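Aspartate aminotransferase, cytoplasmic (Schizosaccharomyces pombe 972h-, PDB 6JPK) catalyses the reversible, pyridoxal 5'-phosphate-dependent transfer of an amino group between L-aspartate and 2-oxoglutarate, yielding oxaloacetate and L-glutamate, as a homodimer. Local coordinates at residues A[142-145]-A[146-150]; A[70-74]-A[75-79]. The protein carries 1 engineered substitution. One frame throughout, in Å; residues are numbered along the deposited sequence.

Interaction 1. Residues A[142-145]-A[146-150]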
loop_
_atom_site.group_PDB
_atom_site.type_symbol
_atom_site.label_atom_id
_atom_site.label_comp_id
_atom_site.label_asym_id
_atom_site.label_seq_id
_atom_site.Cartn_x
_atom_site.Cartn_y
_atom_site.Cartn_z
ATOM N N ARG A 142 -7.540 0.784 -17.168
ATOM C CA ARG A 142 -6.799 0.330 -18.338
ATOM C C ARG A 142 -5.318 0.152 -18.025
ATOM O O ARG A 142 -4.754 -0.914 -18.278
ATOM C CB ARG A 142 -6.969 1.300 -19.509
ATOM C CG ARG A 142 -6.001 0.982 -20.649
ATOM C CD ARG A 142 -6.173 1.903 -21.864
ATOM N NE ARG A 142 -7.461 1.686 -22.525
ATOM C CZ ARG A 142 -7.690 0.786 -23.478
ATOM N NH1 ARG A 142 -6.722 -0.025 -23.916
ATOM N NH2 ARG A 142 -8.904 0.699 -24.004
ATOM N N THR A 143 -4.671 1.187 -17.474
ATOM C CA THR A 143 -3.222 1.127 -17.289
ATOM C C THR A 143 -2.829 0.094 -16.243
ATOM O O THR A 143 -1.796 -0.560 -16.387
ATOM C CB THR A 143 -2.661 2.509 -16.907
ATOM O OG1 THR A 143 -3.338 3.013 -15.751
ATOM C CG2 THR A 143 -2.847 3.491 -18.046
ATOM N N LEU A 144 -3.638 -0.092 -15.202
ATOM C CA LEU A 144 -3.281 -1.084 -14.191
ATOM C C LEU A 144 -3.196 -2.479 -14.801
ATOM O O LEU A 144 -2.254 -3.236 -14.517
ATOM C CB LEU A 144 -4.291 -1.037 -13.039
ATOM C CG LEU A 144 -4.098 -2.006 -11.869
ATOM C CD1 LEU A 144 -4.518 -1.351 -10.545
ATOM C CD2 LEU A 144 -4.869 -3.311 -12.092
ATOM N N TRP A 145 -4.160 -2.827 -15.669
ATOM C CA TRP A 145 -4.180 -4.155 -16.272
ATOM C C TRP A 145 -3.116 -4.287 -17.347
ATOM O O TRP A 145 -2.446 -5.324 -17.430
ATOM C CB TRP A 145 -5.568 -4.460 -16.848
ATOM C CG TRP A 145 -6.554 -4.868 -15.791
ATOM C CD1 TRP A 145 -7.276 -4.046 -14.979
ATOM C CD2 TRP A 145 -6.925 -6.205 -15.438
ATOM N NE1 TRP A 145 -8.072 -4.787 -14.134
ATOM C CE2 TRP A 145 -7.869 -6.116 -14.392
ATOM C CE3 TRP A 145 -6.542 -7.470 -15.896
ATOM C CZ2 TRP A 145 -8.440 -7.236 -13.805
ATOM C CZ3 TRP A 145 -7.114 -8.589 -15.309
ATOM C CH2 TRP A 145 -8.055 -8.462 -14.277
ATOM N N GLU A 146 -2.952 -3.258 -18.187
ATOM C CA GLU A 146 -1.904 -3.285 -19.210
ATOM C C GLU A 146 -0.513 -3.395 -18.586
ATOM O O GLU A 146 0.351 -4.113 -19.112
ATOM C CB GLU A 146 -1.985 -2.038 -20.102
ATOM C CG GLU A 146 -3.144 -2.040 -21.117
ATOM C CD GLU A 146 -3.283 -0.727 -21.907
ATOM O OE1 GLU A 146 -2.644 0.284 -21.527
ATOM O OE2 GLU A 146 -4.041 -0.710 -22.915
ATOM N N LYS A 147 -0.269 -2.684 -17.475
ATOM C CA LYS A 147 1.035 -2.783 -16.814
ATOM C C LYS A 147 1.315 -4.198 -16.327
ATOM O O LYS A 147 2.477 -4.595 -16.228
ATOM C CB LYS A 147 1.138 -1.825 -15.621
ATOM C CG LYS A 147 1.097 -0.328 -15.941
ATOM C CD LYS A 147 2.136 0.105 -16.942
ATOM C CE LYS A 147 2.181 1.634 -17.006
ATOM N NZ LYS A 147 3.286 2.093 -17.882
ATOM N N LEU A 148 0.278 -4.966 -15.997
ATOM C CA LEU A 148 0.464 -6.353 -15.591
ATOM C C LEU A 148 0.487 -7.299 -16.770
ATOM O O LEU A 148 0.548 -8.512 -16.567
ATOM C CB LEU A 148 -0.628 -6.774 -14.603
ATOM C CG LEU A 148 -0.476 -6.093 -13.244
ATOM C CD1 LEU A 148 -1.726 -6.237 -12.389
ATOM C CD2 LEU A 148 0.752 -6.654 -12.517
ATOM N N GLY A 149 0.459 -6.778 -17.995
ATOM C CA GLY A 149 0.615 -7.605 -19.170
ATOM C C GLY A 149 -0.667 -8.143 -19.766
ATOM O O GLY A 149 -0.600 -8.985 -20.665
ATOM N N VAL A 150 -1.832 -7.690 -19.303
ATOM C CA VAL A 150 -3.099 -8.138 -19.867
ATOM C C VAL A 150 -3.540 -7.157 -20.946
ATOM O O VAL A 150 -3.431 -5.934 -20.782
ATOM C CB VAL A 150 -4.167 -8.282 -18.765
ATOM C CG1 VAL A 150 -5.465 -8.889 -19.335
ATOM C CG2 VAL A 150 -3.642 -9.157 -17.643
#

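Interaction 2. Residues A[70-74]-A[75-79]. With PO4 (phosphate ion), chain E.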
loop_
_atom_site.group_PDB
_atom_site.type_symbol
_atom_site.label_atom_id
_atom_site.label_comp_id
_atom_site.label_asym_id
_atom_site.label_seq_id
_atom_site.Cartn_x
_atom_site.Cartn_y
_atom_site.Cartn_z
ATOM N N TYR A 70 2.133 -4.914 13.509
ATOM C CA TYR A 70 1.815 -5.451 12.191
ATOM C C TYR A 70 0.489 -6.201 12.217
ATOM O O TYR A 70 0.184 -6.922 13.171
ATOM C CB TYR A 70 2.906 -6.421 11.721
ATOM C CG TYR A 70 4.225 -5.813 11.274
ATOM C CD1 TYR A 70 4.276 -4.811 10.307
ATOM C CD2 TYR A 70 5.431 -6.264 11.821
ATOM C CE1 TYR A 70 5.512 -4.261 9.897
ATOM C CE2 TYR A 70 6.653 -5.735 11.417
ATOM C CZ TYR A 70 6.692 -4.745 10.457
ATOM O OH TYR A 70 7.924 -4.239 10.091
ATOM N N LEU A 71 -0.280 -6.059 11.144
ATOM C CA LEU A 71 -1.413 -6.933 10.886
ATOM C C LEU A 71 -0.959 -8.229 10.222
ATOM O O LEU A 71 0.126 -8.289 9.633
ATOM C CB LEU A 71 -2.414 -6.241 9.971
ATOM C CG LEU A 71 -3.035 -4.962 10.525
ATOM C CD1 LEU A 71 -4.070 -4.439 9.538
ATOM C CD2 LEU A 71 -3.660 -5.231 11.900
ATOM N N PRO A 72 -1.789 -9.290 10.289
ATOM C CA PRO A 72 -1.578 -10.439 9.401
ATOM C C PRO A 72 -1.486 -10.023 7.938
ATOM O O PRO A 72 -1.916 -8.932 7.536
ATOM C CB PRO A 72 -2.811 -11.315 9.659
ATOM C CG PRO A 72 -3.176 -11.008 11.059
ATOM C CD PRO A 72 -2.862 -9.546 11.267
ATOM N N ILE A 73 -0.912 -10.901 7.126
ATOM C CA ILE A 73 -0.639 -10.544 5.739
ATOM C C ILE A 73 -1.931 -10.197 5.005
ATOM O O ILE A 73 -1.972 -9.262 4.189
ATOM C CB ILE A 73 0.133 -11.684 5.047
ATOM C CG1 ILE A 73 0.461 -11.306 3.612
ATOM C CG2 ILE A 73 -0.659 -12.980 5.080
ATOM C CD1 ILE A 73 1.705 -11.976 3.166
ATOM N N ALA A 74 -3.006 -10.925 5.291
ATOM C CA ALA A 74 -4.296 -10.685 4.659
ATOM C C ALA A 74 -5.093 -9.573 5.346
ATOM O O ALA A 74 -6.174 -9.211 4.863
ATOM C CB ALA A 74 -5.109 -11.985 4.631
ATOM N N GLY A 75 -4.596 -9.037 6.451
ATOM C CA GLY A 75 -5.187 -7.887 7.108
ATOM C C GLY A 75 -5.854 -8.255 8.423
ATOM O O GLY A 75 -5.758 -9.378 8.917
ATOM N N LEU A 76 -6.546 -7.268 8.985
ATOM C CA LEU A 76 -7.191 -7.402 10.286
ATOM C C LEU A 76 -8.416 -8.297 10.145
ATOM O O LEU A 76 -9.341 -7.947 9.399
ATOM C CB LEU A 76 -7.580 -6.016 10.801
ATOM C CG LEU A 76 -8.313 -5.918 12.134
ATOM C CD1 LEU A 76 -7.370 -6.260 13.298
ATOM C CD2 LEU A 76 -8.915 -4.523 12.300
ATOM N N PRO A 77 -8.467 -9.453 10.816
ATOM C CA PRO A 77 -9.547 -10.415 10.523
ATOM C C PRO A 77 -10.945 -9.875 10.764
ATOM O O PRO A 77 -11.855 -10.169 9.978
ATOM C CB PRO A 77 -9.221 -11.595 11.453
ATOM C CG PRO A 77 -7.731 -11.504 11.644
ATOM C CD PRO A 77 -7.437 -10.022 11.703
ATOM N N ARG A 78 -11.160 -9.085 11.818
ATOM C CA ARG A 78 -12.511 -8.583 12.026
ATOM C C ARG A 78 -12.879 -7.517 11.003
ATOM O O ARG A 78 -14.070 -7.234 10.826
ATOM C CB ARG A 78 -12.683 -8.041 13.446
ATOM C CG ARG A 78 -11.587 -7.124 13.907
ATOM C CD ARG A 78 -11.431 -7.205 15.437
ATOM N NE ARG A 78 -10.305 -6.395 15.901
ATOM C CZ ARG A 78 -10.349 -5.071 15.977
ATOM N NH1 ARG A 78 -11.469 -4.439 15.626
ATOM N NH2 ARG A 78 -9.287 -4.385 16.400
ATOM N N PHE A 79 -11.887 -6.918 10.334
ATOM C CA PHE A 79 -12.204 -6.065 9.194
ATOM C C PHE A 79 -12.546 -6.889 7.956
ATOM O O PHE A 79 -13.589 -6.666 7.332
ATOM C CB PHE A 79 -11.053 -5.111 8.877
ATOM C CG PHE A 79 -11.200 -4.425 7.531
ATOM C CD1 PHE A 79 -12.108 -3.385 7.361
ATOM C CD2 PHE A 79 -10.446 -4.840 6.434
ATOM C CE1 PHE A 79 -12.252 -2.761 6.125
ATOM C CE2 PHE A 79 -10.575 -4.213 5.188
ATOM C CZ PHE A 79 -11.479 -3.179 5.036
HETATM P P PO4 E . 8.546 -2.931 6.643
HETATM O O1 PO4 E . 9.812 -3.753 6.807
HETATM O O2 PO4 E . 8.861 -1.447 6.714
HETATM O O3 PO4 E . 7.608 -3.271 7.760
HETATM O O4 PO4 E . 7.899 -3.231 5.301
#

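Interaction 1. Residues A[142-145]-A[146-150]
Trp145 and Val150 meet where helix 140-147 ends, and they form the close-packed side of this local contact. Their side chains lie alongside one another: Val150 meets the edge of the indole, CB in its plane and CG2 near it, with CG2 3.8 Å from Trp145 CE3. The backbone beneath them closes in a Schellman motif. Val150 N reaches back to Trp145 O at 3.1 Å, inside it Gly149 N bonds to Glu146 O at 2.9 Å, and Gly149 is the C' residue. Its positive phi would jam a CB against the preceding carbonyl oxygen, which accounts for the glycine. A regular helical bond from Lys147 N to Thr143 O, 2.8 Å, precedes this ending, whereas Leu148 N is held weakly, shared between Leu144 O and Trp145 O.

The polar flank is looser and partly exposed. Arg142 sends CG away from its own backbone N (chi1 169°), and a bend at chi3 swings NH1 back to Glu146 OE2, a salt bridge of 2.9 Å. The carboxylate oxygen sits in the guanidinium plane, yet NH1 meets it on the syn side, 34° out of the carboxylate plane, and the two groups are turned 65° apart. Arg142 CG and CD also lie against the carboxylate. A leucine in place of Arg142 has no charged end to offer, and the Glu146 carboxylate, left without its mate one turn back, would probably be freer to turn.

Thr143 OG1 hydrogen-bonds Asn290 OD1 of the second subunit. Within the beta-alpha-beta unit, Trp145 and Val150 both pack on Val131 of strand 131-135, Arg142 and Glu146 touch Val152 of strand 152-159, and Leu148 rests on helix 107-127.

Interaction 2. Residues A[70-74]-A[75-79]
Leu71 and Leu76 meet across a tight turn, their side chains crossing at a slant. Both methyls of Leu71 take part: CD1 lies 4.0 Å from Leu76 CB, and CD2 is 4.1 Å from Leu76 CD1. With CG opposite its backbone N (chi1 178°), the Leu76 chain leads on past Leu71, and of its two methyls CD1 is the one turned back to it. On the exposed flank Pro72 lays its ring against Gly75 O, with CB 3.6 Å from that oxygen.

What brings these groups together is a type I beta turn from Pro72 to Gly75, closed by Gly75 N bonding to Pro72 O at 2.9 Å. The donor stands well above the carbonyl plane, 65° out of it, and the N-H...O angle is 141°. Gly75, at positive phi, takes a backbone shape in which any CB would clash with Ala74 O. Leu76 then occupies the N-cap position of helix 77-87, whose first turn begins with Pro77.

At the far end of the segment, Tyr70 OH donates to O3 of a phosphate ion at 2.5 Å, with O3 near the ring plane. The ion is also gripped by Ser107, Gly108 N, Thr109, Ser252 and Arg263 of the second subunit, and Tyr70 OH makes a weak bond to Lys255 of that subunit, by similarity the cofactor lysine. The site is consistent with the cofactor-phosphate pocket of this family, completed by a tyrosine from across the dimer.

Gln104 of strand 100-106 bonds to Leu76 N and to the backbone of Ala74, Ile73 packs on helix 274-289, and Leu71 and Phe79 lean on helix 297-308.

In the fold
Both contacts are short-range, and together they illustrate how a chain manages the two ends of a helix: interaction 1 finishes helix 140-147, whereas interaction 2 starts helix 77-87. Each depends on a glycine at positive phi. Their centres lie 27 Å apart, nearest atoms about 17 Å, and they do not touch. Interaction 1 is partly buried, combining an aromatic-aliphatic interior side with a charged outer flank; interaction 2 is a surface contact of aliphatic and proline groups, with phosphate binding at one end. They pack on different strands, 131-135 and 152-159 against 100-106, of one mixed sheet, and both reach the second subunit.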